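Local coordinates for protein MCG133388, isoform CRA_f (Mus musculus, PDB 4ZPO) that probably acts as a calcium-dependent cell-adhesion protein that may help to establish and maintain specific neuronal connections in the brain, at residues Pro107-Arg112 and Ser197-Ile202. Sequence-based numbering, arbitrary orientation.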
loop_
_atom_site.group_PDB
_atom_site.type_symbol
_atom_site.label_atom_id
_atom_site.label_comp_id
_atom_site.label_asym_id
_atom_site.label_seq_id
_atom_site.Cartn_x
_atom_site.Cartn_y
_atom_site.Cartn_z
ATOM N N PRO A 107 -7.944 -2.063 -6.168
ATOM C CA PRO A 107 -6.747 -2.628 -6.803
ATOM C C PRO A 107 -5.489 -1.799 -6.553
ATOM O O PRO A 107 -4.383 -2.334 -6.624
ATOM C CB PRO A 107 -7.109 -2.630 -8.294
ATOM C CG PRO A 107 -8.143 -1.567 -8.433
ATOM C CD PRO A 107 -8.936 -1.615 -7.161
ATOM N N ASP A 108 -5.659 -0.512 -6.265
ATOM C CA ASP A 108 -4.520 0.367 -6.023
ATOM C C ASP A 108 -4.722 1.247 -4.790
ATOM O O ASP A 108 -5.845 1.619 -4.453
ATOM C CB ASP A 108 -4.247 1.236 -7.255
ATOM C CG ASP A 108 -5.520 1.732 -7.914
ATOM O OD1 ASP A 108 -6.522 1.945 -7.200
ATOM O OD2 ASP A 108 -5.518 1.905 -9.151
ATOM N N ARG A 109 -3.618 1.569 -4.123
ATOM C CA ARG A 109 -3.646 2.368 -2.904
ATOM C C ARG A 109 -2.567 3.448 -2.933
ATOM O O ARG A 109 -1.405 3.165 -3.222
ATOM C CB ARG A 109 -3.461 1.470 -1.677
ATOM C CG ARG A 109 -3.182 2.221 -0.384
ATOM C CD ARG A 109 -4.449 2.807 0.214
ATOM N NE ARG A 109 -4.160 3.685 1.346
ATOM C CZ ARG A 109 -3.933 3.261 2.585
ATOM N NH1 ARG A 109 -3.957 1.963 2.861
ATOM N NH2 ARG A 109 -3.680 4.136 3.550
ATOM N N GLU A 110 -2.955 4.684 -2.636
ATOM C CA GLU A 110 -2.008 5.794 -2.617
ATOM C C GLU A 110 -1.698 6.242 -1.192
ATOM O O GLU A 110 -2.596 6.356 -0.358
ATOM C CB GLU A 110 -2.544 6.974 -3.431
ATOM C CG GLU A 110 -1.665 8.214 -3.375
ATOM C CD GLU A 110 -2.166 9.331 -4.268
ATOM O OE1 GLU A 110 -2.661 9.032 -5.375
ATOM O OE2 GLU A 110 -2.069 10.509 -3.859
ATOM N N MET A 111 -0.421 6.490 -0.920
ATOM C CA MET A 111 0.010 6.952 0.394
ATOM C C MET A 111 0.895 8.190 0.300
ATOM O O MET A 111 1.966 8.158 -0.305
ATOM C CB MET A 111 0.755 5.842 1.135
ATOM C CG MET A 111 -0.152 4.864 1.855
ATOM S SD MET A 111 0.772 3.681 2.852
ATOM C CE MET A 111 -0.512 3.123 3.965
ATOM N N ARG A 112 0.436 9.280 0.906
ATOM C CA ARG A 112 1.216 10.508 0.962
ATOM C C ARG A 112 1.990 10.577 2.273
ATOM O O ARG A 112 1.469 11.037 3.288
ATOM C CB ARG A 112 0.311 11.731 0.814
ATOM C CG ARG A 112 -0.571 11.703 -0.422
ATOM C CD ARG A 112 -0.350 12.929 -1.287
ATOM N NE ARG A 112 -1.247 12.949 -2.440
ATOM C CZ ARG A 112 -1.245 13.897 -3.371
ATOM N NH1 ARG A 112 -0.390 14.908 -3.291
ATOM N NH2 ARG A 112 -2.099 13.834 -4.385
ATOM N N SER A 197 -2.540 -5.748 -4.234
ATOM C CA SER A 197 -2.944 -4.358 -4.085
ATOM C C SER A 197 -1.721 -3.470 -4.292
ATOM O O SER A 197 -0.750 -3.556 -3.540
ATOM C CB SER A 197 -3.569 -4.111 -2.713
ATOM O OG SER A 197 -4.106 -2.804 -2.625
ATOM N N LEU A 198 -1.764 -2.634 -5.323
ATOM C CA LEU A 198 -0.612 -1.821 -5.699
ATOM C C LEU A 198 -0.518 -0.550 -4.856
ATOM O O LEU A 198 -1.285 0.393 -5.049
ATOM C CB LEU A 198 -0.677 -1.471 -7.190
ATOM C CG LEU A 198 0.597 -0.981 -7.887
ATOM C CD1 LEU A 198 0.773 0.525 -7.749
ATOM C CD2 LEU A 198 1.817 -1.718 -7.351
ATOM N N ILE A 199 0.433 -0.532 -3.928
ATOM C CA ILE A 199 0.642 0.623 -3.063
ATOM C C ILE A 199 1.717 1.547 -3.624
ATOM O O ILE A 199 2.871 1.147 -3.779
ATOM C CB ILE A 199 1.047 0.199 -1.640
ATOM C CG1 ILE A 199 0.044 -0.809 -1.076
ATOM C CG2 ILE A 199 1.160 1.417 -0.733
ATOM C CD1 ILE A 199 0.488 -1.442 0.222
ATOM N N SER A 200 1.334 2.783 -3.929
ATOM C CA SER A 200 2.284 3.770 -4.426
ATOM C C SER A 200 2.516 4.859 -3.385
ATOM O O SER A 200 1.660 5.716 -3.165
ATOM C CB SER A 200 1.793 4.387 -5.738
ATOM O OG SER A 200 0.622 5.155 -5.535
ATOM N N VAL A 201 3.680 4.818 -2.744
ATOM C CA VAL A 201 4.022 5.791 -1.713
ATOM C C VAL A 201 4.516 7.097 -2.325
ATOM O O VAL A 201 5.518 7.119 -3.040
ATOM C CB VAL A 201 5.102 5.246 -0.758
ATOM C CG1 VAL A 201 5.506 6.312 0.249
ATOM C CG2 VAL A 201 4.605 3.997 -0.051
ATOM N N ILE A 202 3.806 8.183 -2.040
ATOM C CA ILE A 202 4.213 9.504 -2.503
ATOM C C ILE A 202 4.979 10.230 -1.406
ATOM O O ILE A 202 4.411 10.589 -0.377
ATOM C CB ILE A 202 3.005 10.361 -2.926
ATOM C CG1 ILE A 202 2.057 9.556 -3.818
ATOM C CG2 ILE A 202 3.471 11.629 -3.629
ATOM C CD1 ILE A 202 2.671 9.127 -5.128
#
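Strand 108-112 runs parallel to strand 197-202, the two axes 19° apart, pairing D108 with L198 and R112 with I202. Five backbone hydrogen bonds join them: L198, S200 and I202 donate to the O atoms of P107, R109 and M111, and R109 and M111 to those of L198 and S200. R109 N lies 2.8 Å from L198 O with a nearly straight N-H...O angle (170°), yet stands above the carbonyl plane; S200 N instead meets R109 O at 2.9 Å almost along its C=O axis. P107, lacking an N-H, offers only its carbonyl. An O-linked mannose touches P107 and S197 at the start of the pairing.

This pairing of an edge strand with strand 194-204 is the parallel A-G pairing of a cadherin beta-sandwich, here the second of the fragment's three domains (EC2).

Side chains alternate between two faces. On the inner one are buried, apolar M111, I199 and V201: M111 SD lies 4.3 Å from I199 CG2, while L125, from a loop, packs on both M111 and I199. Partly exposed R109, on the same face, bends away at chi2, and its NH1 makes a weak hydrogen bond to P124 O.

On the other face, exposed D108 turns its carboxylate end away from the partner strand, as suits a charge, while partly exposed L198 packs on V182 of strand 178-187. Extended E110 crosses I202 obliquely, its CG 4.0 Å from I202 CG1, leaving its carboxylate for R112: R112 NE lies 2.9 Å from E110 OE2 in a bent salt bridge, the oxygen out of the guanidinium plane. S200 OG, in the crowded position between its own N and carbonyl carbon (chi1 66°), comes close to R109 O and E110 CA, and R178 touches this small side chain.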